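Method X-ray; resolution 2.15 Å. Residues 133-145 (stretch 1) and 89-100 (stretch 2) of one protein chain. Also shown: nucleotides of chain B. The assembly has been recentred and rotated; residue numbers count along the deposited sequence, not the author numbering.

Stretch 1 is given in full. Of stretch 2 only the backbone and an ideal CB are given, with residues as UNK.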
# COMPACT_ATOMS: atom_id res chain seq x y z
N VAL A 133 -5.29 13.80 3.92
CA VAL A 133 -5.37 13.24 2.57
C VAL A 133 -4.27 13.86 1.70
O VAL A 133 -3.55 13.16 0.99
CB VAL A 133 -6.75 13.48 1.92
CG1 VAL A 133 -6.72 13.13 0.45
CG2 VAL A 133 -7.82 12.67 2.64
N THR A 134 -4.13 15.18 1.79
CA THR A 134 -3.08 15.91 1.09
C THR A 134 -1.69 15.37 1.44
O THR A 134 -0.87 15.16 0.55
CB THR A 134 -3.16 17.42 1.39
OG1 THR A 134 -4.33 17.96 0.76
CG2 THR A 134 -1.92 18.14 0.88
N LEU A 135 -1.44 15.12 2.73
CA LEU A 135 -0.18 14.54 3.17
C LEU A 135 0.08 13.17 2.55
O LEU A 135 1.19 12.87 2.11
CB LEU A 135 -0.14 14.44 4.69
CG LEU A 135 0.01 15.76 5.44
CD1 LEU A 135 0.19 15.53 6.93
CD2 LEU A 135 1.18 16.55 4.88
N ILE A 136 -0.96 12.34 2.51
CA ILE A 136 -0.86 10.98 1.97
C ILE A 136 -0.41 11.01 0.50
O ILE A 136 0.39 10.18 0.07
CB ILE A 136 -2.20 10.23 2.11
CG1 ILE A 136 -2.50 9.93 3.58
CG2 ILE A 136 -2.19 8.93 1.32
CD1 ILE A 136 -3.88 9.37 3.84
N ASN A 137 -0.92 11.99 -0.25
CA ASN A 137 -0.61 12.11 -1.67
C ASN A 137 0.55 13.05 -1.99
O ASN A 137 1.03 13.09 -3.13
CB ASN A 137 -1.85 12.54 -2.45
CG ASN A 137 -2.87 11.44 -2.57
OD1 ASN A 137 -2.56 10.27 -2.36
ND2 ASN A 137 -4.10 11.80 -2.93
N ASP A 138 1.01 13.81 -1.00
CA ASP A 138 2.04 14.82 -1.25
C ASP A 138 3.42 14.22 -1.48
O ASP A 138 3.83 13.27 -0.80
CB ASP A 138 2.09 15.84 -0.10
CG ASP A 138 3.08 16.96 -0.37
OD1 ASP A 138 2.72 17.91 -1.11
OD2 ASP A 138 4.20 16.90 0.16
N LEU A 139 4.13 14.80 -2.45
CA LEU A 139 5.48 14.40 -2.81
C LEU A 139 6.41 14.27 -1.60
O LEU A 139 7.22 13.33 -1.52
CB LEU A 139 6.05 15.41 -3.81
CG LEU A 139 7.52 15.33 -4.21
CD1 LEU A 139 7.81 14.01 -4.91
CD2 LEU A 139 7.91 16.50 -5.09
N ASN A 140 6.30 15.20 -0.66
CA ASN A 140 7.13 15.19 0.53
C ASN A 140 6.43 14.55 1.73
O ASN A 140 7.04 13.78 2.48
CB ASN A 140 7.56 16.62 0.89
CG ASN A 140 8.46 17.23 -0.16
OD1 ASN A 140 9.46 16.63 -0.55
ND2 ASN A 140 8.10 18.41 -0.64
N GLY A 141 5.15 14.86 1.89
CA GLY A 141 4.39 14.40 3.04
C GLY A 141 4.18 12.90 3.14
O GLY A 141 4.10 12.36 4.24
N ASN A 142 4.09 12.22 1.99
CA ASN A 142 3.80 10.79 2.01
C ASN A 142 4.91 9.99 2.70
O ASN A 142 4.66 8.91 3.22
CB ASN A 142 3.52 10.25 0.60
CG ASN A 142 4.80 9.94 -0.18
OD1 ASN A 142 5.28 8.81 -0.17
ND2 ASN A 142 5.34 10.95 -0.86
N HIS A 143 6.12 10.55 2.73
CA HIS A 143 7.23 9.90 3.41
C HIS A 143 7.07 9.97 4.93
O HIS A 143 7.46 9.04 5.65
CB HIS A 143 8.56 10.52 2.98
CG HIS A 143 8.87 10.35 1.53
ND1 HIS A 143 9.23 9.13 0.98
CD2 HIS A 143 8.89 11.23 0.50
CE1 HIS A 143 9.44 9.27 -0.31
NE2 HIS A 143 9.24 10.55 -0.63
N VAL A 144 6.51 11.07 5.41
CA VAL A 144 6.21 11.23 6.83
C VAL A 144 5.11 10.26 7.27
O VAL A 144 5.23 9.61 8.32
CB VAL A 144 5.82 12.68 7.17
CG1 VAL A 144 5.31 12.78 8.61
CG2 VAL A 144 7.00 13.63 6.95
N ILE A 145 4.05 10.15 6.48
CA ILE A 145 2.97 9.22 6.78
C ILE A 145 3.51 7.79 6.81
O ILE A 145 3.19 7.01 7.72
CB ILE A 145 1.80 9.31 5.77
CG1 ILE A 145 1.22 10.73 5.75
CG2 ILE A 145 0.71 8.30 6.12
CD1 ILE A 145 0.71 11.20 7.10
N UNK A 89 2.96 20.02 12.23
CA UNK A 89 3.37 18.84 11.46
C UNK A 89 2.92 18.84 10.00
O UNK A 89 3.62 18.30 9.14
CB UNK A 89 2.83 17.58 12.14
N UNK A 90 1.77 19.45 9.70
CA UNK A 90 1.33 19.54 8.31
C UNK A 90 2.27 20.41 7.49
O UNK A 90 2.71 20.01 6.41
CB UNK A 90 -0.09 20.09 8.24
N UNK A 91 2.56 21.60 8.00
CA UNK A 91 3.46 22.54 7.33
C UNK A 91 4.85 21.92 7.14
O UNK A 91 5.48 22.09 6.10
CB UNK A 91 3.56 23.84 8.13
N UNK A 92 5.30 21.21 8.16
CA UNK A 92 6.60 20.56 8.12
C UNK A 92 6.64 19.42 7.10
O UNK A 92 7.60 19.30 6.34
CB UNK A 92 6.96 20.03 9.51
N UNK A 93 5.60 18.60 7.08
CA UNK A 93 5.57 17.41 6.24
C UNK A 93 5.54 17.71 4.73
O UNK A 93 6.11 16.95 3.94
CB UNK A 93 4.35 16.57 6.61
N UNK A 94 4.89 18.80 4.34
CA UNK A 94 4.83 19.19 2.94
C UNK A 94 6.09 19.93 2.50
O UNK A 94 6.28 20.21 1.31
CB UNK A 94 3.60 20.06 2.69
N UNK A 95 6.95 20.26 3.46
CA UNK A 95 8.18 21.00 3.16
C UNK A 95 9.30 20.05 2.74
O UNK A 95 9.48 18.99 3.34
CB UNK A 95 8.62 21.82 4.37
N UNK A 96 10.06 20.44 1.72
CA UNK A 96 11.10 19.58 1.17
C UNK A 96 12.23 19.35 2.18
O UNK A 96 12.91 18.32 2.15
CB UNK A 96 11.66 20.19 -0.12
N UNK A 97 12.43 20.32 3.07
CA UNK A 97 13.42 20.21 4.12
C UNK A 97 12.76 19.69 5.40
O UNK A 97 13.33 18.86 6.11
CB UNK A 97 14.10 21.56 4.36
N UNK A 98 11.55 20.17 5.67
CA UNK A 98 10.81 19.76 6.85
C UNK A 98 10.56 18.27 6.94
O UNK A 98 10.69 17.68 8.01
CB UNK A 98 9.47 20.49 6.89
N UNK A 99 10.22 17.65 5.81
CA UNK A 99 9.94 16.22 5.79
C UNK A 99 11.15 15.39 6.22
O UNK A 99 10.99 14.37 6.88
CB UNK A 99 9.49 15.80 4.39
N UNK A 100 12.36 15.84 5.88
CA UNK A 100 13.58 15.14 6.27
C UNK A 100 13.78 15.24 7.78
O UNK A 100 14.12 14.26 8.44
CB UNK A 100 14.79 15.71 5.53
P U B 7 11.53 12.48 -6.67
OP1 U B 7 11.09 13.90 -6.59
OP2 U B 7 12.09 11.97 -7.95
O5' U B 7 12.60 12.23 -5.50
C5' U B 7 13.90 12.81 -5.55
C4' U B 7 14.91 12.02 -4.75
O4' U B 7 14.81 12.38 -3.34
C3' U B 7 14.75 10.49 -4.80
O3' U B 7 16.05 9.88 -4.72
C2' U B 7 13.98 10.20 -3.52
O2' U B 7 14.11 8.88 -3.04
C1' U B 7 14.60 11.22 -2.57
N1 U B 7 13.77 11.57 -1.40
C2 U B 7 14.12 11.01 -0.18
O2 U B 7 15.06 10.24 -0.05
N3 U B 7 13.33 11.37 0.88
C4 U B 7 12.25 12.23 0.85
O4 U B 7 11.64 12.46 1.90
C5 U B 7 11.96 12.78 -0.44
C6 U B 7 12.71 12.44 -1.50
P U B 6 11.05 6.20 -8.22
OP1 U B 6 11.03 6.26 -9.71
OP2 U B 6 12.28 5.73 -7.52
O5' U B 6 10.69 7.64 -7.64
C5' U B 6 9.69 8.45 -8.24
C4' U B 6 9.30 9.61 -7.36
O4' U B 6 8.18 9.23 -6.52
C3' U B 6 10.40 10.11 -6.41
O3' U B 6 10.29 11.53 -6.27
C2' U B 6 10.02 9.45 -5.09
O2' U B 6 10.50 10.11 -3.93
C1' U B 6 8.50 9.46 -5.16
N1 U B 6 7.84 8.45 -4.33
C2 U B 6 7.18 8.89 -3.20
O2 U B 6 7.14 10.08 -2.89
N3 U B 6 6.58 7.92 -2.43
C4 U B 6 6.57 6.56 -2.69
O4 U B 6 5.98 5.80 -1.91
C5 U B 6 7.27 6.18 -3.88
C6 U B 6 7.87 7.11 -4.65
P U B 9 19.23 13.67 -1.47
OP1 U B 9 19.88 13.09 -0.26
OP2 U B 9 17.82 13.34 -1.79
O5' U B 9 19.36 15.26 -1.36
C5' U B 9 18.75 16.12 -2.31
C4' U B 9 18.57 17.50 -1.72
O4' U B 9 17.62 17.43 -0.63
C3' U B 9 19.83 18.10 -1.11
O3' U B 9 20.64 18.74 -2.08
C2' U B 9 19.28 19.04 -0.04
O2' U B 9 18.91 20.29 -0.60
C1' U B 9 18.01 18.31 0.41
N1 U B 9 18.20 17.51 1.64
C2 U B 9 18.12 18.17 2.86
O2 U B 9 17.94 19.38 2.95
N3 U B 9 18.28 17.38 3.97
C4 U B 9 18.50 16.02 3.99
O4 U B 9 18.63 15.45 5.07
C5 U B 9 18.56 15.41 2.69
C6 U B 9 18.40 16.15 1.59

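Positions 89, 91 and 92 lie in a helical run with nothing of stretch 1 near their ideal CB, so many residues would fit; they are Val89, Gln91 and Ile92.

At position 90 the CA-to-CB bond is sideways to stretch 1, but Leu135 CD1 lies 4.8 Å from the ideal CB, and Thr134 offers a methyl further on. A long apolar or aromatic side chain could reach both. The residue is Phe90, chi1 t: its CD1 lies 3.6 Å from Leu135 CD2, while Thr134 CG2 meets the ring edge, 4.0 Å from Phe90 CE1.

Position 93 is the tightest. Its ideal CB points toward stretch 1, 3.6 Å from Leu135 CD2, 4.0 Å from Val144 CG2 and 4.2 Å from Gly141 CA, so a small residue such as Ala, Ser or Gly suits. Ser93 turns its hydroxyl back to its own helix, OG donating to Val89 O at 2.6 Å, and thereby satisfies it beside the methyls.

Position 94 points away overall, yet its ideal CB is 4.1 Å from Asp138 OD2 and 4.8 Å from Leu135 CD2. A side chain with a donor could address the carboxylate, a branched apolar one the leucine. Ile94 does the latter, CG2 to Leu135 CD2 at 3.6 Å. Its backbone serves too: Asn140 ND2 donates to Ile94 O at 3.2 Å, and water 1 donates to both Ile94 O and Asp138 OD1.

Position 95, with phi/psi of -85/138, breaks the helical run and points away just before a turn into the next helix: a site for Asn, Asp, Ser or Thr as a cap. Asn95 OD1 accepts from the backbone N of position 97 at 3.0 Å and of position 98 at 2.9 Å.

Position 96 has Asn140 ND2 4.0 Å from its ideal CB but room outward, favouring a polar chain. Gln96 leads its end away.

Position 97 points away from stretch 1, with U9 off to one side and within reach of a large side chain. Tyr97 sets its ring edge against U9 O2.

At position 98 an ideal CB would lie 2.3 Å from Ile92 O, which calls for glycine; Gly98 it is.

The CA-to-CB bond of position 99 points toward stretch 1, its ideal CB 3.7 Å from Asn140 O and 4.2 Å from Val144 CG2, inviting a small donor with a methyl. In Thr99, OG1 donates to Asn140 O at 2.9 Å and CG2 packs 3.9 Å from Asn140 CB.

Position 100 points away, with RNA within reach of a long cation. Arg100 NH2 donates to U9 OP2 at 3.0 Å, its guanidinium between U7 and U9.

Stretch 2 89-100: VFQISINQYGTR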
# COMPACT_ATOMS: atom_id res chain seq x y z
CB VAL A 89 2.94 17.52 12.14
CG1 VAL A 89 3.74 17.29 13.42
CG2 VAL A 89 1.45 17.52 12.44
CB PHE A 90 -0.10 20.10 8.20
CG PHE A 90 -0.55 20.29 6.77
CD1 PHE A 90 -0.95 19.21 6.00
CD2 PHE A 90 -0.57 21.56 6.19
CE1 PHE A 90 -1.36 19.37 4.68
CE2 PHE A 90 -0.98 21.74 4.87
CZ PHE A 90 -1.38 20.64 4.12
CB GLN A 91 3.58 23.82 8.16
CG GLN A 91 4.69 24.76 7.70
CD GLN A 91 4.87 25.92 8.64
OE1 GLN A 91 4.30 25.95 9.73
NE2 GLN A 91 5.67 26.90 8.22
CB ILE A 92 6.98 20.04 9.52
CG1 ILE A 92 7.18 21.22 10.48
CG2 ILE A 92 8.24 19.20 9.45
CD1 ILE A 92 7.30 20.81 11.94
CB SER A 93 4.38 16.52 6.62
OG SER A 93 4.43 16.17 7.99
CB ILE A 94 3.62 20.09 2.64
CG1 ILE A 94 3.75 21.42 3.38
CG2 ILE A 94 2.32 19.39 2.99
CD1 ILE A 94 2.60 22.38 3.12
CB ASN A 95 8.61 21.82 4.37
CG ASN A 95 9.68 22.83 4.04
OD1 ASN A 95 10.87 22.58 4.21
ND2 ASN A 95 9.26 24.00 3.56
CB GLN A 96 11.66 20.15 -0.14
CG GLN A 96 12.41 21.47 0.01
CD GLN A 96 13.04 21.92 -1.30
OE1 GLN A 96 13.70 21.14 -1.99
NE2 GLN A 96 12.84 23.19 -1.64
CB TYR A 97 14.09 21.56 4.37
CG TYR A 97 14.70 22.15 3.11
CD1 TYR A 97 15.72 21.50 2.45
CD2 TYR A 97 14.23 23.35 2.59
CE1 TYR A 97 16.28 22.02 1.30
CE2 TYR A 97 14.78 23.88 1.44
CZ TYR A 97 15.80 23.21 0.80
OH TYR A 97 16.35 23.73 -0.35
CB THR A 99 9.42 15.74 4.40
OG1 THR A 99 9.01 14.37 4.48
CG2 THR A 99 10.49 15.89 3.32
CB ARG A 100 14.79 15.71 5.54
CG ARG A 100 14.66 15.80 4.02
CD ARG A 100 14.56 14.43 3.36
NE ARG A 100 14.58 14.53 1.90
CZ ARG A 100 15.49 13.94 1.12
NH1 ARG A 100 16.43 13.18 1.65
NH2 ARG A 100 15.43 14.10 -0.19
O HOH W 1 4.46 19.85 -0.97
O HOH W 2 12.63 16.23 0.26
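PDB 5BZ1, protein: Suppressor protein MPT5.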